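Local structure of conserved protein (Mycobacterium tuberculosis, 1RFE) at residues Leu27-Pro32 against Val62-Asp67; Tyr80-Gly85 against Leu151-Val156; Val104-Trp109 against Pro122-Met127. The protein is of unknown function but binds coenzyme F420 and is probably an oxidoreductase of the split-barrel family related to pyridoxamine 5'-phosphate oxidase. All coordinates share one frame; numbering follows the deposited sequence.

Interaction 1 of 3, residues Leu27-Pro32 against Val62-Asp67; sequences LATIGP and VNLRRD
The carboxamide of Asn63 meets segment 27-32 with one face and one edge. Over the face sits the carbonyl oxygen of Ile30, almost straight above the amide carbon, with Ile30 O 3.3 Å from Asn63 CG. At the edge, Thr29 OG1 lies in the carboxamide plane and donates to a lone pair of Asn63 OD1 over 2.9 Å, with a C=O...O angle of 121°. Pro32 CD stands near the amide nitrogen, 3.7 Å from Asn63 ND2. The carboxylate of Asp67 is the second flat group: Ile30 CD1 approaches it closest at Asp67 OD2, 3.6 Å away, while OD2 itself forms a salt bridge with Arg69.

Thr29 works with both branches. Its OG1 stands between the backbone N and the carbonyl carbon (chi1 58°), turned to the amide, and its methyl is left to pack on Leu64, with Thr29 CG2 3.7 Å from Leu64 CD2. Asn63 OD1 has a second hydrogen bond with His37 ND1 and ND2 a weak one with Gln59 OE1, which together fix the flip of this buried amide.

The Ile30 backbone is tied to the helix end through water. One water accepts from Ile30 N and donates to Asp67 O; another donates to both Ile30 O and Asn63 O. Asn63 O also accepts from Asp67 N, at the point where the chain leaves the helix.

The axes of strand 27-30 and helix 62-66 come within 7.5 Å at an angle of 56°. Helix 59-66 leads into strand 69-76, the antiparallel neighbour of strand 25-30, and Leu64 also reaches Val70 on that strand. The helix thus packs on the antiparallel sheet at the end of strand 25-30, in a chain whose family suggests the split beta-barrel of FMN-binding, pyridoxamine-phosphate-oxidase-like proteins.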
loop_
_atom_site.group_PDB
_atom_site.type_symbol
_atom_site.label_atom_id
_atom_site.label_comp_id
_atom_site.label_asym_id
_atom_site.label_seq_id
_atom_site.Cartn_x
_atom_site.Cartn_y
_atom_site.Cartn_z
ATOM N N LEU A 27 -2.812 6.046 -0.710
ATOM C CA LEU A 27 -3.190 5.841 -2.069
ATOM C C LEU A 27 -3.603 7.183 -2.644
ATOM O O LEU A 27 -4.239 7.961 -1.968
ATOM C CB LEU A 27 -4.377 4.869 -2.136
ATOM C CG LEU A 27 -5.016 4.642 -3.516
ATOM C CD1 LEU A 27 -4.136 3.776 -4.367
ATOM C CD2 LEU A 27 -6.369 4.062 -3.341
ATOM N N ALA A 28 -3.167 7.466 -3.868
ATOM C CA ALA A 28 -3.703 8.575 -4.646
ATOM C C ALA A 28 -4.375 8.016 -5.899
ATOM O O ALA A 28 -3.735 7.334 -6.678
ATOM C CB ALA A 28 -2.599 9.537 -5.077
ATOM N N THR A 29 -5.619 8.381 -6.121
ATOM C CA THR A 29 -6.263 8.215 -7.436
ATOM C C THR A 29 -6.538 9.594 -8.040
ATOM O O THR A 29 -6.326 10.663 -7.408
ATOM C CB THR A 29 -7.618 7.421 -7.309
ATOM O OG1 THR A 29 -8.516 8.106 -6.412
ATOM C CG2 THR A 29 -7.458 6.091 -6.639
ATOM N N ILE A 30 -7.012 9.607 -9.264
ATOM C CA ILE A 30 -7.150 10.851 -9.970
ATOM C C ILE A 30 -8.632 11.216 -9.989
ATOM O O ILE A 30 -9.421 10.471 -10.491
ATOM C CB ILE A 30 -6.614 10.714 -11.394
ATOM C CG1 ILE A 30 -5.147 10.388 -11.318
ATOM C CG2 ILE A 30 -6.857 12.047 -12.216
ATOM C CD1 ILE A 30 -4.497 10.216 -12.645
ATOM N N GLY A 31 -8.989 12.345 -9.383
ATOM C CA GLY A 31 -10.362 12.782 -9.400
ATOM C C GLY A 31 -10.818 13.143 -10.790
ATOM O O GLY A 31 -10.006 13.311 -11.680
ATOM N N PRO A 32 -12.126 13.306 -10.966
ATOM C CA PRO A 32 -12.680 13.625 -12.289
ATOM C C PRO A 32 -12.209 14.942 -12.906
ATOM O O PRO A 32 -12.274 15.082 -14.132
ATOM C CB PRO A 32 -14.218 13.660 -12.062
ATOM C CG PRO A 32 -14.445 13.686 -10.659
ATOM C CD PRO A 32 -13.180 13.185 -9.950
ATOM N N VAL A 62 -14.707 4.508 -8.512
ATOM C CA VAL A 62 -15.198 5.371 -9.592
ATOM C C VAL A 62 -14.060 6.124 -10.288
ATOM O O VAL A 62 -13.952 6.082 -11.508
ATOM C CB VAL A 62 -16.327 6.343 -9.088
ATOM C CG1 VAL A 62 -16.518 7.556 -10.048
ATOM C CG2 VAL A 62 -17.630 5.583 -8.927
ATOM N N ASN A 63 -13.128 6.680 -9.519
ATOM C CA ASN A 63 -11.947 7.302 -10.124
ATOM C C ASN A 63 -11.191 6.291 -10.953
ATOM O O ASN A 63 -10.713 6.554 -12.078
ATOM C CB ASN A 63 -10.980 7.878 -9.083
ATOM C CG ASN A 63 -11.518 9.066 -8.326
ATOM O OD1 ASN A 63 -10.925 9.430 -7.278
ATOM N ND2 ASN A 63 -12.651 9.672 -8.778
ATOM N N LEU A 64 -11.094 5.089 -10.418
ATOM C CA LEU A 64 -10.199 4.142 -11.028
ATOM C C LEU A 64 -10.699 3.492 -12.337
ATOM O O LEU A 64 -9.909 3.041 -13.130
ATOM C CB LEU A 64 -9.824 3.056 -10.046
ATOM C CG LEU A 64 -8.777 3.479 -9.024
ATOM C CD1 LEU A 64 -8.601 2.350 -7.993
ATOM C CD2 LEU A 64 -7.478 3.845 -9.636
ATOM N N ARG A 65 -11.993 3.419 -12.517
ATOM C CA ARG A 65 -12.570 2.843 -13.726
ATOM C C ARG A 65 -12.441 3.867 -14.830
ATOM O O ARG A 65 -12.227 3.500 -15.995
ATOM C CB ARG A 65 -14.054 2.485 -13.512
ATOM C CG ARG A 65 -14.287 1.161 -12.730
ATOM C CD ARG A 65 -15.760 0.761 -12.552
ATOM N NE ARG A 65 -15.952 -0.095 -11.372
ATOM C CZ ARG A 65 -16.531 0.255 -10.193
ATOM N NH1 ARG A 65 -17.029 1.466 -9.961
ATOM N NH2 ARG A 65 -16.603 -0.667 -9.219
ATOM N N ARG A 66 -12.567 5.140 -14.448
ATOM C CA ARG A 66 -12.434 6.285 -15.359
ATOM C C ARG A 66 -10.973 6.493 -15.753
ATOM O O ARG A 66 -10.688 6.796 -16.888
ATOM C CB ARG A 66 -13.016 7.558 -14.702
ATOM C CG ARG A 66 -13.062 8.782 -15.642
ATOM C CD ARG A 66 -13.640 10.078 -15.077
ATOM N N ASP A 67 -10.053 6.281 -14.806
ATOM C CA ASP A 67 -8.637 6.462 -15.042
ATOM C C ASP A 67 -7.816 5.519 -14.121
ATOM O O ASP A 67 -7.689 5.788 -12.932
ATOM C CB ASP A 67 -8.276 7.922 -14.817
ATOM C CG ASP A 67 -6.864 8.261 -15.244
ATOM O OD1 ASP A 67 -5.930 7.385 -15.268
ATOM O OD2 ASP A 67 -6.581 9.453 -15.530
HETATM O O HOH W 1 -6.977 7.311 -10.655
HETATM O O HOH W 2 -10.524 9.541 -12.840
#

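Interaction 2 of 3, residues Tyr80-Gly85 against Leu151-Val156; sequences YDTLRG and LPHMSV
One carboxylate, that of Asp81, holds two successive residues of an otherwise irregular loop, His153 through its ring and Met154 through its backbone. His153 ND1 donates to Asp81 OD2 over 3.2 Å, and the bond is fairly straight at 163°. It uses the syn lone pair of OD2. The oxygen stays close to the imidazole plane, but the carboxylate is turned 76° against the ring, so the two groups meet at the ring edge without stacking. Asp81 OD1 takes a weak bond from Met154 N at 3.3 Å and a further one with Thr79 OG1. A water donates to both Asp81 OD2 and Leu151 O, adding a link two residues before His153.

The contact joins the turn that leads into strand 84-95 to the tail that follows strand 140-145. These strands are antiparallel neighbours in the sheet, and the contact joins the chain before one to the chain after the other through a His-carboxylate hydrogen bond at the protein surface.

Apolar groups line the flanks. Leu151 CD2 touches the edge of the Tyr80 ring, 3.6 Å from CE2, and His146 packs edge-to-face with the same phenol. Met154, modelled as selenomethionine, runs past Asp81 in the opposite direction, its extended chain bringing SE to 4.0 Å from Tyr80 CB and CE to 3.9 Å from Asp81 CB.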
loop_
_atom_site.group_PDB
_atom_site.type_symbol
_atom_site.label_atom_id
_atom_site.label_comp_id
_atom_site.label_asym_id
_atom_site.label_seq_id
_atom_site.Cartn_x
_atom_site.Cartn_y
_atom_site.Cartn_z
ATOM N N TYR A 80 15.760 11.883 10.696
ATOM C CA TYR A 80 16.302 11.982 9.361
ATOM C C TYR A 80 17.100 10.747 9.029
ATOM O O TYR A 80 17.037 10.253 7.908
ATOM C CB TYR A 80 17.139 13.254 9.159
ATOM C CG TYR A 80 17.758 13.303 7.783
ATOM C CD1 TYR A 80 17.021 13.743 6.671
ATOM C CD2 TYR A 80 19.053 12.882 7.583
ATOM C CE1 TYR A 80 17.587 13.778 5.387
ATOM C CE2 TYR A 80 19.641 12.908 6.306
ATOM C CZ TYR A 80 18.905 13.357 5.214
ATOM O OH TYR A 80 19.496 13.351 3.965
ATOM N N ASP A 81 17.836 10.214 9.996
ATOM C CA ASP A 81 18.744 9.118 9.705
ATOM C C ASP A 81 18.003 7.787 9.534
ATOM O O ASP A 81 18.577 6.866 9.023
ATOM C CB ASP A 81 19.860 8.973 10.760
ATOM C CG ASP A 81 19.352 8.504 12.120
ATOM O OD1 ASP A 81 18.598 9.236 12.820
ATOM O OD2 ASP A 81 19.689 7.413 12.600
ATOM N N THR A 82 16.768 7.688 10.005
ATOM C CA THR A 82 15.963 6.458 9.885
ATOM C C THR A 82 14.800 6.526 8.873
ATOM O O THR A 82 14.006 5.543 8.776
ATOM C CB THR A 82 15.374 6.032 11.264
ATOM O OG1 THR A 82 14.641 7.110 11.876
ATOM C CG2 THR A 82 16.478 5.656 12.282
ATOM N N LEU A 83 14.673 7.625 8.113
ATOM C CA LEU A 83 13.574 7.708 7.144
ATOM C C LEU A 83 13.742 6.581 6.153
ATOM O O LEU A 83 14.832 6.352 5.653
ATOM C CB LEU A 83 13.501 9.031 6.348
ATOM C CG LEU A 83 13.590 10.324 7.124
ATOM C CD1 LEU A 83 13.770 11.547 6.187
ATOM C CD2 LEU A 83 12.396 10.498 8.095
ATOM N N ARG A 84 12.660 5.847 5.929
ATOM C CA ARG A 84 12.627 4.864 4.886
ATOM C C ARG A 84 11.232 4.739 4.274
ATOM O O ARG A 84 10.202 5.077 4.904
ATOM C CB ARG A 84 13.134 3.533 5.340
ATOM C CG ARG A 84 12.699 3.012 6.651
ATOM C CD ARG A 84 12.777 1.447 6.675
ATOM N NE ARG A 84 11.955 0.877 7.720
ATOM C CZ ARG A 84 12.143 -0.294 8.295
ATOM N NH1 ARG A 84 13.181 -1.083 7.974
ATOM N NH2 ARG A 84 11.276 -0.678 9.230
ATOM N N GLY A 85 11.223 4.295 3.026
ATOM C CA GLY A 85 10.000 4.241 2.302
ATOM C C GLY A 85 10.113 3.721 0.888
ATOM O O GLY A 85 11.195 3.463 0.372
ATOM N N LEU A 151 24.838 7.759 8.908
ATOM C CA LEU A 151 24.752 8.904 9.785
ATOM C C LEU A 151 24.731 8.494 11.254
ATOM O O LEU A 151 24.377 7.372 11.598
ATOM C CB LEU A 151 23.519 9.749 9.479
ATOM C CG LEU A 151 23.629 10.935 8.517
ATOM C CD1 LEU A 151 24.943 11.025 7.706
ATOM C CD2 LEU A 151 22.414 10.959 7.588
ATOM N N PRO A 152 25.174 9.380 12.134
ATOM C CA PRO A 152 24.961 9.171 13.560
ATOM C C PRO A 152 23.480 9.138 13.910
ATOM O O PRO A 152 22.672 9.862 13.313
ATOM C CB PRO A 152 25.658 10.373 14.191
ATOM C CG PRO A 152 25.717 11.323 13.161
ATOM C CD PRO A 152 25.990 10.587 11.893
ATOM N N HIS A 153 23.138 8.251 14.840
ATOM C CA HIS A 153 21.770 8.110 15.304
ATOM C C HIS A 153 21.323 9.382 16.001
ATOM O O HIS A 153 22.076 9.957 16.777
ATOM C CB HIS A 153 21.629 6.936 16.283
ATOM C CG HIS A 153 20.213 6.528 16.549
ATOM N ND1 HIS A 153 19.282 6.364 15.544
ATOM C CD2 HIS A 153 19.571 6.242 17.709
ATOM C CE1 HIS A 153 18.125 5.998 16.074
ATOM N NE2 HIS A 153 18.274 5.918 17.387
HETATM N N MSE A 154 20.087 9.784 15.714
HETATM C CA MSE A 154 19.455 10.959 16.313
HETATM C C MSE A 154 18.260 10.475 17.125
HETATM O O MSE A 154 17.633 9.463 16.773
HETATM C CB MSE A 154 19.000 11.908 15.222
HETATM C CG MSE A 154 20.053 12.040 14.100
HETATM SE SE MSE A 154 19.550 12.752 12.350
HETATM C CE MSE A 154 21.333 12.514 11.607
ATOM N N SER A 155 17.968 11.126 18.235
ATOM C CA SER A 155 16.738 10.789 18.925
ATOM C C SER A 155 15.727 11.803 18.402
ATOM O O SER A 155 16.125 12.804 17.769
ATOM C CB SER A 155 16.898 10.815 20.447
ATOM O OG SER A 155 16.379 12.011 21.004
ATOM N N VAL A 156 14.447 11.544 18.626
ATOM C CA VAL A 156 13.436 12.439 18.081
ATOM C C VAL A 156 13.322 13.662 19.003
ATOM O O VAL A 156 13.355 13.558 20.231
ATOM C CB VAL A 156 12.076 11.751 17.642
ATOM C CG1 VAL A 156 12.060 10.264 17.885
ATOM C CG2 VAL A 156 10.856 12.436 18.198
HETATM O O HOH W 3 21.844 6.196 11.262
#

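Interaction 3 of 3, residues Val104-Trp109 against Pro122-Met127; sequences VGVSVW and PMVDQM
Side chain against backbone is the first kind of contact, and it centres on Gly105. Val124 points its CG1, anti to its own backbone N (chi1 179°), onto the bare main chain there, 3.6 Å from Gly105 C. Met127, a selenomethionine, rests its SE 3.8 Å from Gly105 O. With no side chain at Gly105, the two helices bring their CA atoms to 5.6 Å at Gly105 and Val124, although their axes are 9.4 Å apart and cross steeply at 110°.

Contacts with the indole make up the second kind. Val124 CG2 sits 3.6 Å above the plane of the Trp109 ring, offset toward its rim near CE3, while Met127 CE comes in near that plane at the edge. Met123 CB approaches Trp109 CZ3 obliquely at 4.2 Å.

Aliphatic packing is the third: Val108 CG1 lies 4.1 Å from Met127 SE, and Val106 CG2 reaches Val124 CG1, the methyl that lies on Gly105.

Trp109 NE1 is hydrogen-bonded to Pro115 O in the connection between the helices, which satisfies the indole's polar atom. Between the two segments themselves there is no hydrogen bond or salt bridge, so this contact rests on shape and dispersion.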
loop_
_atom_site.group_PDB
_atom_site.type_symbol
_atom_site.label_atom_id
_atom_site.label_comp_id
_atom_site.label_asym_id
_atom_site.label_seq_id
_atom_site.Cartn_x
_atom_site.Cartn_y
_atom_site.Cartn_z
ATOM N N VAL A 104 -8.023 -11.513 -0.840
ATOM C CA VAL A 104 -7.862 -10.148 -0.310
ATOM C C VAL A 104 -8.358 -10.140 1.118
ATOM O O VAL A 104 -7.623 -9.717 2.020
ATOM C CB VAL A 104 -8.573 -9.054 -1.214
ATOM C CG1 VAL A 104 -8.665 -7.692 -0.500
ATOM C CG2 VAL A 104 -7.810 -8.907 -2.486
ATOM N N GLY A 105 -9.536 -10.723 1.353
ATOM C CA GLY A 105 -10.158 -10.686 2.655
ATOM C C GLY A 105 -9.320 -11.435 3.683
ATOM O O GLY A 105 -9.149 -10.957 4.799
ATOM N N VAL A 106 -8.739 -12.565 3.257
ATOM C CA VAL A 106 -7.926 -13.396 4.112
ATOM C C VAL A 106 -6.602 -12.742 4.456
ATOM O O VAL A 106 -6.097 -12.917 5.570
ATOM C CB VAL A 106 -7.787 -14.809 3.497
ATOM C CG1 VAL A 106 -6.614 -15.605 4.061
ATOM C CG2 VAL A 106 -9.134 -15.592 3.699
ATOM N N SER A 107 -6.010 -12.026 3.496
ATOM C CA SER A 107 -4.734 -11.390 3.704
ATOM C C SER A 107 -4.894 -10.227 4.672
ATOM O O SER A 107 -4.054 -10.046 5.552
ATOM C CB SER A 107 -4.024 -10.996 2.374
ATOM O OG SER A 107 -3.017 -10.054 2.613
ATOM N N VAL A 108 -5.981 -9.468 4.550
ATOM C CA VAL A 108 -6.258 -8.379 5.419
ATOM C C VAL A 108 -6.540 -8.884 6.843
ATOM O O VAL A 108 -6.082 -8.291 7.816
ATOM C CB VAL A 108 -7.480 -7.518 4.942
ATOM C CG1 VAL A 108 -7.990 -6.637 6.094
ATOM C CG2 VAL A 108 -7.110 -6.642 3.702
ATOM N N TRP A 109 -7.288 -9.971 6.929
ATOM C CA TRP A 109 -7.561 -10.636 8.178
ATOM C C TRP A 109 -6.292 -11.096 8.877
ATOM O O TRP A 109 -6.118 -10.827 10.049
ATOM C CB TRP A 109 -8.482 -11.812 7.978
ATOM C CG TRP A 109 -8.844 -12.504 9.235
ATOM C CD1 TRP A 109 -8.161 -13.507 9.881
ATOM C CD2 TRP A 109 -10.006 -12.260 9.989
ATOM N NE1 TRP A 109 -8.865 -13.897 10.995
ATOM C CE2 TRP A 109 -9.993 -13.125 11.080
ATOM C CE3 TRP A 109 -11.110 -11.392 9.820
ATOM C CZ2 TRP A 109 -11.026 -13.148 12.017
ATOM C CZ3 TRP A 109 -12.106 -11.401 10.742
ATOM C CH2 TRP A 109 -12.061 -12.283 11.836
ATOM N N PRO A 122 -17.498 -16.534 7.582
ATOM C CA PRO A 122 -18.652 -15.604 7.482
ATOM C C PRO A 122 -18.270 -14.142 7.712
ATOM O O PRO A 122 -18.936 -13.235 7.217
ATOM C CB PRO A 122 -19.605 -16.069 8.601
ATOM C CG PRO A 122 -19.233 -17.460 8.891
ATOM C CD PRO A 122 -17.740 -17.574 8.604
HETATM N N MSE A 123 -17.235 -13.933 8.502
HETATM C CA MSE A 123 -16.795 -12.599 8.882
HETATM C C MSE A 123 -15.952 -11.939 7.768
HETATM O O MSE A 123 -16.110 -10.769 7.456
HETATM C CB MSE A 123 -16.064 -12.697 10.206
HETATM C CG MSE A 123 -17.042 -13.044 11.391
HETATM SE SE MSE A 123 -16.225 -12.665 13.161
HETATM C CE MSE A 123 -15.978 -10.818 12.938
ATOM N N VAL A 124 -15.133 -12.739 7.126
ATOM C CA VAL A 124 -14.400 -12.341 5.920
ATOM C C VAL A 124 -15.364 -12.173 4.736
ATOM O O VAL A 124 -15.253 -11.209 3.994
ATOM C CB VAL A 124 -13.289 -13.354 5.632
ATOM C CG1 VAL A 124 -12.486 -13.003 4.326
ATOM C CG2 VAL A 124 -12.342 -13.392 6.816
ATOM N N ASP A 125 -16.332 -13.076 4.595
ATOM C CA ASP A 125 -17.415 -12.918 3.608
ATOM C C ASP A 125 -18.098 -11.566 3.798
ATOM O O ASP A 125 -18.408 -10.894 2.839
ATOM C CB ASP A 125 -18.488 -14.052 3.715
ATOM C CG ASP A 125 -18.028 -15.426 3.128
ATOM O OD1 ASP A 125 -17.040 -15.506 2.325
ATOM O OD2 ASP A 125 -18.630 -16.515 3.444
ATOM N N GLN A 126 -18.333 -11.163 5.049
ATOM C CA GLN A 126 -19.056 -9.923 5.326
ATOM C C GLN A 126 -18.219 -8.656 5.118
ATOM O O GLN A 126 -18.717 -7.653 4.627
ATOM C CB GLN A 126 -19.607 -9.932 6.761
ATOM C CG GLN A 126 -20.891 -9.157 6.956
ATOM C CD GLN A 126 -21.308 -9.195 8.432
ATOM O OE1 GLN A 126 -22.050 -10.094 8.855
ATOM N NE2 GLN A 126 -20.804 -8.249 9.207
HETATM N N MSE A 127 -16.958 -8.709 5.487
HETATM C CA MSE A 127 -16.007 -7.636 5.194
HETATM C C MSE A 127 -15.966 -7.360 3.668
HETATM O O MSE A 127 -15.897 -6.198 3.233
HETATM C CB MSE A 127 -14.609 -8.012 5.723
HETATM C CG MSE A 127 -13.413 -7.160 5.200
HETATM SE SE MSE A 127 -11.681 -8.163 5.343
HETATM C CE MSE A 127 -11.567 -8.157 7.286
#

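In the fold
Interactions 1 and 3 are partly buried, whereas interaction 2 lies at the surface, across the centre of the chain from both. Interactions 1 and 2 reach the same antiparallel sheet, the first by setting a helix against a strand end, the second by tying a turn to a tail; their centres are 34 Å apart. Interaction 3 joins two helices, one of which follows strand 84-95 directly in the chain. The chemistry differs accordingly: an amide in interaction 1 and a carboxylate with an imidazole in interaction 2, both helped by bridging water, and apolar side chains packed on each other and on a glycine backbone in interaction 3. None of the three touches another, the nearest atoms being about 12 Å apart, between interactions 1 and 3.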